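Local coordinates for cyclopenase asqI (Emericella nidulans, PDB 5YY3), which catalyses the zinc-dependent conversion of 4'-methoxycyclopenin into 4'-methoxyviridicatin, a ring-contracting step of aspoquinolone biosynthesis that releases methyl isocyanate, at residues A[76-81]-A[282-287]; A[124-129]-A[186-191]; A[174-179]-A[555-560]; A[190-195]-A[590-595]. All blocks are in the same frame, centred on the assembly; numbering follows the deposited sequence.

Helix 180-193, which carries the zinc ligands His186 and His190, takes part directly in interactions 2 and 4, whose centres lie about 6 Å apart and which share His190 and Met191; His218 is the third zinc ligand. Interaction 3 holds the residues just before this helix against the 555-560 loop, and its His555 reaches back to both: His555 ND1 lies 3.4 Å from Tyr188 CE2 of interaction 2, and His555 NE2 4.0 Å from Val192 CG1 of interaction 4. Interaction 1 is peripheral. Its nearest atoms stay about 17 Å from interaction 3, yet it meets interaction 4 through Leu80 CD2 and Arg194 NH2, 3.9 Å apart.

Interaction 1 of 4, residues A[76-81]-A[282-287]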
# COMPACT_ATOMS: atom_id res chain seq x y z
N SER A 76 9.17 -35.60 -13.78
CA SER A 76 10.47 -36.15 -14.18
C SER A 76 10.45 -36.78 -15.58
O SER A 76 9.63 -37.66 -15.87
CB SER A 76 10.94 -37.18 -13.15
OG SER A 76 11.99 -37.97 -13.69
N PRO A 77 11.35 -36.32 -16.46
CA PRO A 77 11.39 -36.86 -17.83
C PRO A 77 11.54 -38.39 -17.87
O PRO A 77 10.90 -39.04 -18.70
CB PRO A 77 12.60 -36.16 -18.45
CG PRO A 77 12.66 -34.86 -17.71
CD PRO A 77 12.25 -35.17 -16.30
N GLU A 78 12.36 -38.95 -16.97
CA GLU A 78 12.52 -40.40 -16.88
C GLU A 78 11.19 -41.08 -16.54
O GLU A 78 10.82 -42.09 -17.15
CB GLU A 78 13.57 -40.76 -15.84
CG GLU A 78 14.99 -40.45 -16.29
CD GLU A 78 15.34 -38.97 -16.21
OE1 GLU A 78 14.57 -38.19 -15.58
OE2 GLU A 78 16.38 -38.58 -16.76
N HIS A 79 10.48 -40.53 -15.57
CA HIS A 79 9.21 -41.10 -15.17
C HIS A 79 8.14 -40.89 -16.24
O HIS A 79 7.22 -41.69 -16.36
CB HIS A 79 8.73 -40.49 -13.85
CG HIS A 79 9.52 -40.94 -12.66
ND1 HIS A 79 8.96 -41.67 -11.64
CD2 HIS A 79 10.81 -40.74 -12.32
CE1 HIS A 79 9.87 -41.92 -10.72
NE2 HIS A 79 11.01 -41.36 -11.10
N LEU A 80 8.25 -39.81 -17.01
CA LEU A 80 7.25 -39.55 -18.05
C LEU A 80 7.42 -40.56 -19.18
O LEU A 80 6.44 -41.00 -19.78
CB LEU A 80 7.37 -38.11 -18.59
CG LEU A 80 6.95 -37.03 -17.57
CD1 LEU A 80 7.47 -35.65 -17.94
CD2 LEU A 80 5.42 -36.99 -17.42
N GLU A 81 8.66 -40.93 -19.44
CA GLU A 81 8.96 -41.97 -20.43
C GLU A 81 8.23 -43.27 -20.07
O GLU A 81 7.61 -43.91 -20.93
CB GLU A 81 10.47 -42.22 -20.49
CG GLU A 81 11.02 -42.25 -21.91
CD GLU A 81 12.53 -42.47 -21.94
OE1 GLU A 81 12.98 -43.52 -22.45
OE2 GLU A 81 13.27 -41.58 -21.46
N LEU A 282 13.07 -40.61 -7.44
CA LEU A 282 12.12 -39.63 -7.95
C LEU A 282 12.75 -38.69 -8.97
O LEU A 282 12.04 -38.08 -9.78
CB LEU A 282 11.56 -38.80 -6.81
CG LEU A 282 10.41 -39.37 -6.00
CD1 LEU A 282 10.02 -38.35 -4.96
CD2 LEU A 282 9.24 -39.68 -6.91
N ASN A 283 14.06 -38.59 -8.95
CA ASN A 283 14.73 -37.41 -9.48
C ASN A 283 16.15 -37.68 -9.91
O ASN A 283 17.02 -37.89 -9.06
CB ASN A 283 14.72 -36.32 -8.40
CG ASN A 283 15.14 -34.97 -8.92
OD1 ASN A 283 14.77 -34.57 -10.02
ND2 ASN A 283 15.96 -34.27 -8.13
N VAL A 284 16.41 -37.66 -11.21
CA VAL A 284 17.78 -37.82 -11.70
C VAL A 284 18.52 -36.52 -11.44
O VAL A 284 17.96 -35.45 -11.60
CB VAL A 284 17.82 -38.20 -13.21
CG1 VAL A 284 19.25 -38.06 -13.77
CG2 VAL A 284 17.30 -39.61 -13.41
N THR A 285 19.78 -36.62 -11.01
CA THR A 285 20.56 -35.42 -10.74
C THR A 285 20.81 -34.68 -12.05
O THR A 285 21.47 -35.20 -12.95
CB THR A 285 21.92 -35.76 -10.04
OG1 THR A 285 21.67 -36.26 -8.72
CG2 THR A 285 22.83 -34.54 -9.95
N ILE A 286 20.25 -33.48 -12.17
CA ILE A 286 20.54 -32.58 -13.29
C ILE A 286 21.00 -31.25 -12.73
O ILE A 286 20.19 -30.41 -12.38
CB ILE A 286 19.32 -32.34 -14.21
CG1 ILE A 286 18.60 -33.65 -14.54
CG2 ILE A 286 19.76 -31.64 -15.50
CD1 ILE A 286 19.26 -34.43 -15.64
N PRO A 287 22.32 -31.05 -12.63
CA PRO A 287 22.77 -29.81 -12.00
C PRO A 287 22.37 -28.58 -12.82
O PRO A 287 22.22 -28.66 -14.03
CB PRO A 287 24.30 -29.98 -11.92
CG PRO A 287 24.64 -31.07 -12.88
CD PRO A 287 23.43 -31.93 -13.05
O HOH W 1 14.32 -37.04 -13.23
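The backbones come closest where the start of helix 77-92 faces the irregular segment 282-287, with the CA atoms of Ser76 and Asn283 6.5 Å apart. The contact thus fastens an N-terminal helix to a loop of the hemocyanin-type, mainly helical domain, just ahead of helix 288-304. Ser76 is the N-cap residue of helix 77-92, and its carbonyl O accepts the helical bond from Leu80 N.

The polar link between the segments is a water molecule with three partners. It lies 2.6 Å from Ser76 OG, donates to Glu78 OE1 at 2.6 Å and accepts from the backbone N of Val284 at 3.0 Å, so it supplies the amide of the loop with an acceptor. Glu78 is bent at its second torsion (chi2 76°), which folds the carboxylate back toward the helix start and lets OE1 meet this water. OE2 has its own partner, Tyr358 OH, so both carboxylate oxygens are engaged and the rotation of the group is restrained.

Beside the water, the side chains of Glu78 and Val284 run nearly perpendicular. Val284 CG2 comes within 3.5 Å of Glu78 CD, a van der Waals contact of the methyl with the carboxylate carbon. Nearer Leu282, whose carbonyl receives a hydrogen bond from Asn73 ND2, His79 turns its imidazole to the loop. Its NE2 makes a weak hydrogen bond to Thr281 O; the ring lies oblique to the next carbonyl, and His79 NE2 is merely close to Leu282 O, at 3.7 Å.

Interaction 2 of 4, residues A[124-129]-A[186-191]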
# COMPACT_ATOMS: atom_id res chain seq x y z
N TYR A 124 -4.40 -41.96 -22.89
CA TYR A 124 -5.04 -43.07 -23.60
C TYR A 124 -6.45 -42.71 -24.06
O TYR A 124 -6.74 -42.78 -25.25
CB TYR A 124 -5.07 -44.32 -22.71
CG TYR A 124 -5.95 -45.40 -23.27
CD1 TYR A 124 -5.57 -46.11 -24.40
CD2 TYR A 124 -7.18 -45.70 -22.68
CE1 TYR A 124 -6.38 -47.11 -24.92
CE2 TYR A 124 -8.00 -46.69 -23.20
CZ TYR A 124 -7.59 -47.39 -24.32
OH TYR A 124 -8.40 -48.37 -24.83
N LEU A 125 -7.31 -42.31 -23.13
CA LEU A 125 -8.68 -41.92 -23.44
C LEU A 125 -8.73 -40.78 -24.45
O LEU A 125 -9.51 -40.83 -25.40
CB LEU A 125 -9.42 -41.51 -22.16
CG LEU A 125 -9.67 -42.65 -21.16
CD1 LEU A 125 -10.24 -42.12 -19.85
CD2 LEU A 125 -10.59 -43.69 -21.77
N THR A 126 -7.88 -39.77 -24.27
CA THR A 126 -7.88 -38.61 -25.16
C THR A 126 -7.64 -38.97 -26.62
O THR A 126 -8.22 -38.37 -27.53
CB THR A 126 -6.83 -37.56 -24.72
OG1 THR A 126 -7.17 -37.05 -23.43
CG2 THR A 126 -6.74 -36.40 -25.71
N HIS A 127 -6.80 -39.98 -26.85
CA HIS A 127 -6.38 -40.30 -28.21
C HIS A 127 -6.96 -41.61 -28.75
O HIS A 127 -6.67 -42.00 -29.87
CB HIS A 127 -4.85 -40.33 -28.28
CG HIS A 127 -4.23 -39.02 -27.90
ND1 HIS A 127 -3.99 -38.02 -28.81
CD2 HIS A 127 -3.80 -38.55 -26.70
CE1 HIS A 127 -3.44 -36.99 -28.20
NE2 HIS A 127 -3.31 -37.28 -26.92
N SER A 128 -7.79 -42.26 -27.95
CA SER A 128 -8.54 -43.43 -28.40
C SER A 128 -9.70 -43.07 -29.31
O SER A 128 -10.62 -42.34 -28.90
CB SER A 128 -9.08 -44.21 -27.21
OG SER A 128 -10.21 -44.97 -27.63
N LYS A 129 -9.68 -43.59 -30.54
CA LYS A 129 -10.76 -43.33 -31.48
C LYS A 129 -12.06 -43.91 -30.95
O LYS A 129 -13.13 -43.33 -31.15
CB LYS A 129 -10.44 -43.92 -32.86
CG LYS A 129 -11.57 -43.69 -33.87
CD LYS A 129 -11.07 -43.57 -35.31
CE LYS A 129 -12.25 -43.40 -36.26
NZ LYS A 129 -11.90 -43.71 -37.68
N HIS A 186 -5.90 -26.47 -18.81
CA HIS A 186 -4.47 -26.74 -18.87
C HIS A 186 -4.22 -28.24 -18.67
O HIS A 186 -3.32 -28.83 -19.27
CB HIS A 186 -3.75 -25.92 -17.81
CG HIS A 186 -2.29 -26.22 -17.67
ND1 HIS A 186 -1.34 -25.66 -18.49
CD2 HIS A 186 -1.62 -26.99 -16.78
CE1 HIS A 186 -0.14 -26.07 -18.11
NE2 HIS A 186 -0.29 -26.88 -17.08
N TYR A 187 -5.04 -28.82 -17.81
CA TYR A 187 -4.94 -30.22 -17.42
C TYR A 187 -5.26 -31.13 -18.61
O TYR A 187 -4.56 -32.11 -18.86
CB TYR A 187 -5.89 -30.45 -16.26
CG TYR A 187 -6.24 -31.86 -15.85
CD1 TYR A 187 -5.36 -32.64 -15.09
CD2 TYR A 187 -7.51 -32.37 -16.11
CE1 TYR A 187 -5.71 -33.91 -14.66
CE2 TYR A 187 -7.87 -33.63 -15.69
CZ TYR A 187 -6.97 -34.40 -14.96
OH TYR A 187 -7.34 -35.66 -14.55
N TYR A 188 -6.30 -30.78 -19.35
CA TYR A 188 -6.64 -31.54 -20.54
C TYR A 188 -5.64 -31.26 -21.66
O TYR A 188 -5.32 -32.15 -22.44
CB TYR A 188 -8.08 -31.21 -20.99
CG TYR A 188 -8.53 -31.97 -22.23
CD1 TYR A 188 -8.63 -33.36 -22.23
CD2 TYR A 188 -8.87 -31.29 -23.40
CE1 TYR A 188 -9.05 -34.06 -23.37
CE2 TYR A 188 -9.29 -31.98 -24.54
CZ TYR A 188 -9.38 -33.37 -24.52
OH TYR A 188 -9.80 -34.04 -25.65
N TRP A 189 -5.12 -30.04 -21.72
CA TRP A 189 -4.21 -29.66 -22.79
C TRP A 189 -3.02 -30.60 -22.86
O TRP A 189 -2.56 -30.98 -23.93
CB TRP A 189 -3.72 -28.22 -22.62
CG TRP A 189 -2.98 -27.67 -23.80
CD1 TRP A 189 -3.52 -27.06 -24.89
CD2 TRP A 189 -1.56 -27.67 -24.02
NE1 TRP A 189 -2.53 -26.68 -25.77
CE2 TRP A 189 -1.32 -27.05 -25.25
CE3 TRP A 189 -0.47 -28.13 -23.27
CZ2 TRP A 189 -0.04 -26.88 -25.77
CZ3 TRP A 189 0.82 -27.96 -23.80
CH2 TRP A 189 1.02 -27.34 -25.03
N HIS A 190 -2.51 -30.96 -21.69
CA HIS A 190 -1.33 -31.80 -21.64
C HIS A 190 -1.67 -33.22 -22.08
O HIS A 190 -0.86 -33.88 -22.73
CB HIS A 190 -0.72 -31.75 -20.24
CG HIS A 190 0.03 -30.48 -19.98
ND1 HIS A 190 0.97 -29.98 -20.86
CD2 HIS A 190 -0.05 -29.59 -18.97
CE1 HIS A 190 1.45 -28.85 -20.39
NE2 HIS A 190 0.85 -28.58 -19.25
N MET A 191 -2.89 -33.68 -21.77
CA MET A 191 -3.32 -34.96 -22.28
C MET A 191 -3.39 -34.89 -23.80
O MET A 191 -2.98 -35.82 -24.49
CB MET A 191 -4.67 -35.37 -21.71
CG MET A 191 -4.67 -35.47 -20.20
SD MET A 191 -6.30 -35.90 -19.61
CE MET A 191 -6.20 -35.48 -17.89
O HOH W 2 -10.33 -36.59 -27.16
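His127 NE2 donates to the carbonyl O of Met191 at 2.9 Å, with an N-H...O angle of 152°. The oxygen sits at the ring edge, 14° out of the imidazole plane, so the bond lies close to the ring plane. With CG anti to its own carbonyl carbon (chi1 -60°), the imidazole extends from the last turn of helix 114-127 to an oxygen near the end of helix 180-193, and Thr126 CG2 rests over one face of the ring, toward its rim.

Thr126 lies between the helices, touching Tyr188 and Met191. Its OG1 lies 3.5 Å from Met191 CB and 3.5 Å from Tyr188 CE1, while its hydrogen bond goes back to Gly122 O in its own helix; it therefore meets the opposing helix as a packing surface. A water links Thr126 O, to which it donates at 2.8 Å, with Tyr188 OH at 3.0 Å. Gln132 NE2 also bonds to Thr126 O.

The helix bearing zinc ligands His186 and His190 is thus met by the last turn of helix 114-127, while its Trp189 packs against helix 210-231 and its Tyr187 against helix 53-61.

Interaction 3 of 4, residues A[174-179]-A[555-560]; sequences SYWRDD and HGWPQN
Trp176 and Trp557 meet through the benzo ends of their indoles, the two side chains running nearly perpendicular to one another. The contact joins the two parts of the hemocyanin-like architecture: 174-179 belongs to the helical metal-binding domain, and 555-560 to a long loop of the Ig-like domain. The six-membered rings are oblique, with planes at 43° and centroids 5.5 Å apart. Their closest atoms, Trp176 CZ2 and Trp557 CZ2, are 3.3 Å apart, a tight approach in which Trp176 comes to the edge of the Trp557 ring, close to its plane. Pro558 CD sits over the rim of one face of that same indole, 3.4 Å above its plane.

Leu182 of helix 180-193 touches both tryptophans, and Met221 of helix 210-231 adds to the wall around Trp557. Both indoles are buried. Trp557 is the member of the pair nearer the zinc ligand His186, their side chains lying about 7 Å apart.

Alongside, Asp179 and Asn560 extend toward each other, each from its own backbone. Asp179 is the N-cap of helix 180-193: its OD1 accepts from Leu182 N, while OD2 is shared by a salt bridge to Lys461 NZ and by the amide of Asn560. These partners fix the carboxylate's rotation, and the lysine probably offsets the charge of this buried group. Asn560 ND2 donates to Asp179 OD2 at 2.8 Å with an angle of 150°, entering on the syn side but 27° out of the carboxylate plane.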
# COMPACT_ATOMS: atom_id res chain seq x y z
N SER A 174 -3.92 -14.39 -7.73
CA SER A 174 -4.34 -15.72 -7.34
C SER A 174 -5.70 -16.13 -7.95
O SER A 174 -5.88 -17.28 -8.33
CB SER A 174 -4.34 -15.78 -5.79
OG SER A 174 -5.44 -16.49 -5.28
N TYR A 175 -6.64 -15.19 -8.06
CA TYR A 175 -7.97 -15.51 -8.64
C TYR A 175 -7.84 -16.03 -10.07
O TYR A 175 -8.59 -16.90 -10.52
CB TYR A 175 -8.91 -14.28 -8.61
CG TYR A 175 -8.52 -13.19 -9.60
CD1 TYR A 175 -7.63 -12.18 -9.25
CD2 TYR A 175 -9.05 -13.18 -10.89
CE1 TYR A 175 -7.27 -11.19 -10.16
CE2 TYR A 175 -8.69 -12.21 -11.80
CZ TYR A 175 -7.80 -11.21 -11.43
OH TYR A 175 -7.45 -10.24 -12.35
N TRP A 176 -6.87 -15.49 -10.78
CA TRP A 176 -6.64 -15.84 -12.16
C TRP A 176 -5.86 -17.16 -12.24
O TRP A 176 -6.22 -18.05 -13.00
CB TRP A 176 -5.88 -14.71 -12.84
CG TRP A 176 -6.00 -14.60 -14.32
CD1 TRP A 176 -6.92 -13.88 -15.01
CD2 TRP A 176 -5.10 -15.16 -15.30
NE1 TRP A 176 -6.68 -13.97 -16.36
CE2 TRP A 176 -5.57 -14.75 -16.56
CE3 TRP A 176 -3.97 -15.97 -15.23
CZ2 TRP A 176 -4.94 -15.13 -17.75
CZ3 TRP A 176 -3.34 -16.35 -16.42
CH2 TRP A 176 -3.83 -15.93 -17.66
N ARG A 177 -4.81 -17.30 -11.43
CA ARG A 177 -4.00 -18.53 -11.49
C ARG A 177 -4.74 -19.75 -10.93
O ARG A 177 -4.52 -20.88 -11.40
CB ARG A 177 -2.69 -18.33 -10.74
CG ARG A 177 -1.79 -17.22 -11.32
CD ARG A 177 -0.41 -17.25 -10.64
NE ARG A 177 -0.56 -17.27 -9.19
CZ ARG A 177 -0.36 -16.22 -8.38
NH1 ARG A 177 0.04 -15.05 -8.87
NH2 ARG A 177 -0.56 -16.35 -7.08
N ASP A 178 -5.61 -19.54 -9.94
CA ASP A 178 -6.37 -20.64 -9.35
C ASP A 178 -7.68 -20.90 -10.08
O ASP A 178 -8.47 -21.74 -9.64
CB ASP A 178 -6.69 -20.37 -7.89
CG ASP A 178 -5.50 -20.50 -6.99
OD1 ASP A 178 -4.70 -21.41 -7.19
OD2 ASP A 178 -5.38 -19.68 -6.06
N ASP A 179 -7.95 -20.15 -11.14
CA ASP A 179 -9.22 -20.33 -11.82
C ASP A 179 -9.40 -21.79 -12.23
O ASP A 179 -8.54 -22.38 -12.89
CB ASP A 179 -9.31 -19.41 -13.03
CG ASP A 179 -10.63 -19.56 -13.75
OD1 ASP A 179 -10.79 -20.56 -14.48
OD2 ASP A 179 -11.50 -18.68 -13.60
N HIS A 555 -9.60 -27.84 -23.93
CA HIS A 555 -8.27 -27.28 -23.66
C HIS A 555 -8.07 -25.90 -24.30
O HIS A 555 -6.94 -25.41 -24.40
CB HIS A 555 -7.19 -28.23 -24.16
CG HIS A 555 -7.31 -28.59 -25.61
ND1 HIS A 555 -8.46 -29.14 -26.14
CD2 HIS A 555 -6.44 -28.48 -26.63
CE1 HIS A 555 -8.28 -29.36 -27.43
NE2 HIS A 555 -7.06 -28.97 -27.76
N GLY A 556 -9.15 -25.26 -24.72
CA GLY A 556 -9.09 -23.87 -25.15
C GLY A 556 -9.05 -22.88 -23.99
O GLY A 556 -8.95 -23.25 -22.81
N TRP A 557 -9.11 -21.59 -24.31
CA TRP A 557 -9.07 -20.55 -23.30
C TRP A 557 -10.45 -20.36 -22.64
O TRP A 557 -11.46 -20.28 -23.32
CB TRP A 557 -8.59 -19.24 -23.90
CG TRP A 557 -8.17 -18.32 -22.83
CD1 TRP A 557 -8.82 -17.19 -22.41
CD2 TRP A 557 -7.04 -18.48 -21.98
NE1 TRP A 557 -8.13 -16.62 -21.37
CE2 TRP A 557 -7.03 -17.40 -21.08
CE3 TRP A 557 -6.01 -19.44 -21.90
CZ2 TRP A 557 -6.05 -17.25 -20.08
CZ3 TRP A 557 -5.02 -19.28 -20.94
CH2 TRP A 557 -5.05 -18.19 -20.04
N PRO A 558 -10.49 -20.32 -21.29
CA PRO A 558 -11.79 -20.18 -20.61
C PRO A 558 -12.56 -18.91 -21.04
O PRO A 558 -11.97 -17.83 -21.12
CB PRO A 558 -11.39 -20.12 -19.12
CG PRO A 558 -10.04 -20.77 -19.05
CD PRO A 558 -9.36 -20.46 -20.35
N GLN A 559 -13.85 -19.04 -21.33
CA GLN A 559 -14.67 -17.90 -21.74
C GLN A 559 -14.66 -16.76 -20.70
O GLN A 559 -14.60 -15.58 -21.06
CB GLN A 559 -16.11 -18.36 -22.01
CG GLN A 559 -17.06 -17.27 -22.52
CD GLN A 559 -16.54 -16.60 -23.78
OE1 GLN A 559 -16.39 -17.24 -24.83
NE2 GLN A 559 -16.22 -15.31 -23.69
N ASN A 560 -14.70 -17.11 -19.42
CA ASN A 560 -14.69 -16.13 -18.35
C ASN A 560 -13.37 -15.35 -18.24
O ASN A 560 -13.34 -14.30 -17.58
CB ASN A 560 -14.97 -16.79 -17.01
CG ASN A 560 -13.84 -17.69 -16.57
OD1 ASN A 560 -13.43 -18.58 -17.32
ND2 ASN A 560 -13.33 -17.48 -15.36

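Interaction 4 of 4, residues A[190-195]-A[590-595]; sequences HMVYRG and APPFHH
Val192 sets CG1 anti to its backbone N (chi1 164°) and CG2 anti to its carbonyl carbon, which turns both methyls to Pro592, CG2 toward CB and CG1 toward CG and the carbonyl O. Phe593, with CG anti to its carbonyl carbon (chi1 -67°), brings its CZ to the carbonyls of Val192 and Gly195, at and just beyond the end of helix 180-193. The backbones come closest at Val192 and Pro592, whose CA atoms are 6.3 Å apart.

The peptide bond before Pro592 is cis, and Phe593 N bonds to Ala590 O at 3.0 Å; with Pro591 and Pro592 in the middle positions, this is a type VIa beta turn. It offers the pyrrolidine ring to the helix: Pro592 CB lies 4.1 Å from Val192 CG2, and the two side chains run past one another, oppositely directed. The same ring also touches Thr126 and His127 of helix 114-127.

Phe593 CZ is 3.4 Å from Val192 O and 3.4 Å from Gly195 O; the glycine oxygen sits at the ring edge near its plane, whereas the valine oxygen comes in obliquely. Phe207 stacks on this ring. His555 packs on Val192. Through Pro592 and Phe593, a loop of the Ig-like domain thus lies against the end of a helix that supplies the zinc ligand His190.

No hydrogen bond crosses between the segments. The cohesion is apolar between Val192 and Pro592 and from Val192 CG1 to Phe593 CE1, 4.3 Å apart, while the electropositive C-H edge of the phenyl ring probably gains a weak electrostatic attraction from Gly195 O.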
# COMPACT_ATOMS: atom_id res chain seq x y z
N HIS A 190 -2.51 -30.96 -21.69
CA HIS A 190 -1.33 -31.80 -21.64
C HIS A 190 -1.67 -33.22 -22.08
O HIS A 190 -0.86 -33.88 -22.73
CB HIS A 190 -0.72 -31.75 -20.24
CG HIS A 190 0.03 -30.48 -19.98
ND1 HIS A 190 0.97 -29.98 -20.86
CD2 HIS A 190 -0.05 -29.59 -18.97
CE1 HIS A 190 1.45 -28.85 -20.39
NE2 HIS A 190 0.85 -28.58 -19.25
N MET A 191 -2.89 -33.68 -21.77
CA MET A 191 -3.32 -34.96 -22.28
C MET A 191 -3.39 -34.89 -23.80
O MET A 191 -2.98 -35.82 -24.49
CB MET A 191 -4.67 -35.37 -21.71
CG MET A 191 -4.67 -35.47 -20.20
SD MET A 191 -6.30 -35.90 -19.61
CE MET A 191 -6.20 -35.48 -17.89
N VAL A 192 -3.90 -33.78 -24.33
CA VAL A 192 -3.96 -33.60 -25.77
C VAL A 192 -2.57 -33.59 -26.38
O VAL A 192 -2.28 -34.32 -27.33
CB VAL A 192 -4.69 -32.31 -26.14
CG1 VAL A 192 -4.41 -31.93 -27.61
CG2 VAL A 192 -6.17 -32.48 -25.93
N TYR A 193 -1.70 -32.76 -25.81
CA TYR A 193 -0.38 -32.49 -26.36
C TYR A 193 0.52 -33.74 -26.35
O TYR A 193 1.27 -33.96 -27.31
CB TYR A 193 0.28 -31.35 -25.57
CG TYR A 193 1.63 -30.96 -26.08
CD1 TYR A 193 1.76 -30.10 -27.18
CD2 TYR A 193 2.80 -31.44 -25.48
CE1 TYR A 193 3.01 -29.72 -27.66
CE2 TYR A 193 4.05 -31.07 -25.95
CZ TYR A 193 4.15 -30.21 -27.04
OH TYR A 193 5.40 -29.85 -27.53
N ARG A 194 0.44 -34.54 -25.29
CA ARG A 194 1.36 -35.67 -25.08
C ARG A 194 1.09 -36.90 -25.94
O ARG A 194 1.80 -37.91 -25.84
CB ARG A 194 1.34 -36.10 -23.62
CG ARG A 194 2.18 -35.24 -22.71
CD ARG A 194 1.83 -35.51 -21.27
NE ARG A 194 2.58 -34.65 -20.37
CZ ARG A 194 2.48 -34.71 -19.04
NH1 ARG A 194 1.67 -35.60 -18.46
NH2 ARG A 194 3.21 -33.89 -18.29
N GLY A 195 0.06 -36.83 -26.78
CA GLY A 195 -0.20 -37.90 -27.73
C GLY A 195 0.62 -37.66 -28.98
O GLY A 195 0.86 -36.51 -29.37
N ALA A 590 -6.69 -34.90 -37.37
CA ALA A 590 -7.71 -35.65 -36.66
C ALA A 590 -7.78 -35.16 -35.22
O ALA A 590 -6.79 -34.64 -34.69
CB ALA A 590 -7.42 -37.14 -36.70
N PRO A 591 -8.95 -35.30 -34.59
CA PRO A 591 -9.05 -35.15 -33.14
C PRO A 591 -7.92 -35.90 -32.40
O PRO A 591 -7.53 -36.99 -32.83
CB PRO A 591 -10.42 -35.75 -32.83
CG PRO A 591 -11.23 -35.40 -34.05
CD PRO A 591 -10.27 -35.48 -35.22
N PRO A 592 -7.40 -35.31 -31.30
CA PRO A 592 -7.87 -34.04 -30.73
C PRO A 592 -7.02 -32.82 -31.13
O PRO A 592 -6.99 -31.83 -30.38
CB PRO A 592 -7.77 -34.29 -29.22
CG PRO A 592 -6.54 -35.17 -29.10
CD PRO A 592 -6.45 -35.99 -30.39
N PHE A 593 -6.36 -32.87 -32.28
CA PHE A 593 -5.45 -31.81 -32.71
C PHE A 593 -6.07 -30.80 -33.70
O PHE A 593 -5.37 -29.93 -34.23
CB PHE A 593 -4.21 -32.43 -33.35
CG PHE A 593 -3.33 -33.19 -32.39
CD1 PHE A 593 -2.52 -32.52 -31.49
CD2 PHE A 593 -3.29 -34.58 -32.43
CE1 PHE A 593 -1.69 -33.23 -30.62
CE2 PHE A 593 -2.46 -35.30 -31.56
CZ PHE A 593 -1.66 -34.62 -30.66
N HIS A 594 -7.37 -30.91 -33.94
CA HIS A 594 -8.05 -30.12 -34.96
C HIS A 594 -8.20 -28.61 -34.67
O HIS A 594 -8.66 -27.86 -35.53
CB HIS A 594 -9.44 -30.71 -35.22
CG HIS A 594 -10.16 -31.12 -33.98
ND1 HIS A 594 -9.66 -32.06 -33.09
CD2 HIS A 594 -11.35 -30.73 -33.47
CE1 HIS A 594 -10.51 -32.22 -32.10
NE2 HIS A 594 -11.55 -31.43 -32.30
N HIS A 595 -7.82 -28.17 -33.47
CA HIS A 595 -7.99 -26.77 -33.08
C HIS A 595 -6.79 -25.89 -33.38
O HIS A 595 -6.86 -24.67 -33.26
CB HIS A 595 -8.29 -26.67 -31.59
CG HIS A 595 -9.59 -27.30 -31.20
ND1 HIS A 595 -10.79 -26.62 -31.28
CD2 HIS A 595 -9.88 -28.54 -30.74
CE1 HIS A 595 -11.76 -27.42 -30.87
NE2 HIS A 595 -11.24 -28.59 -30.54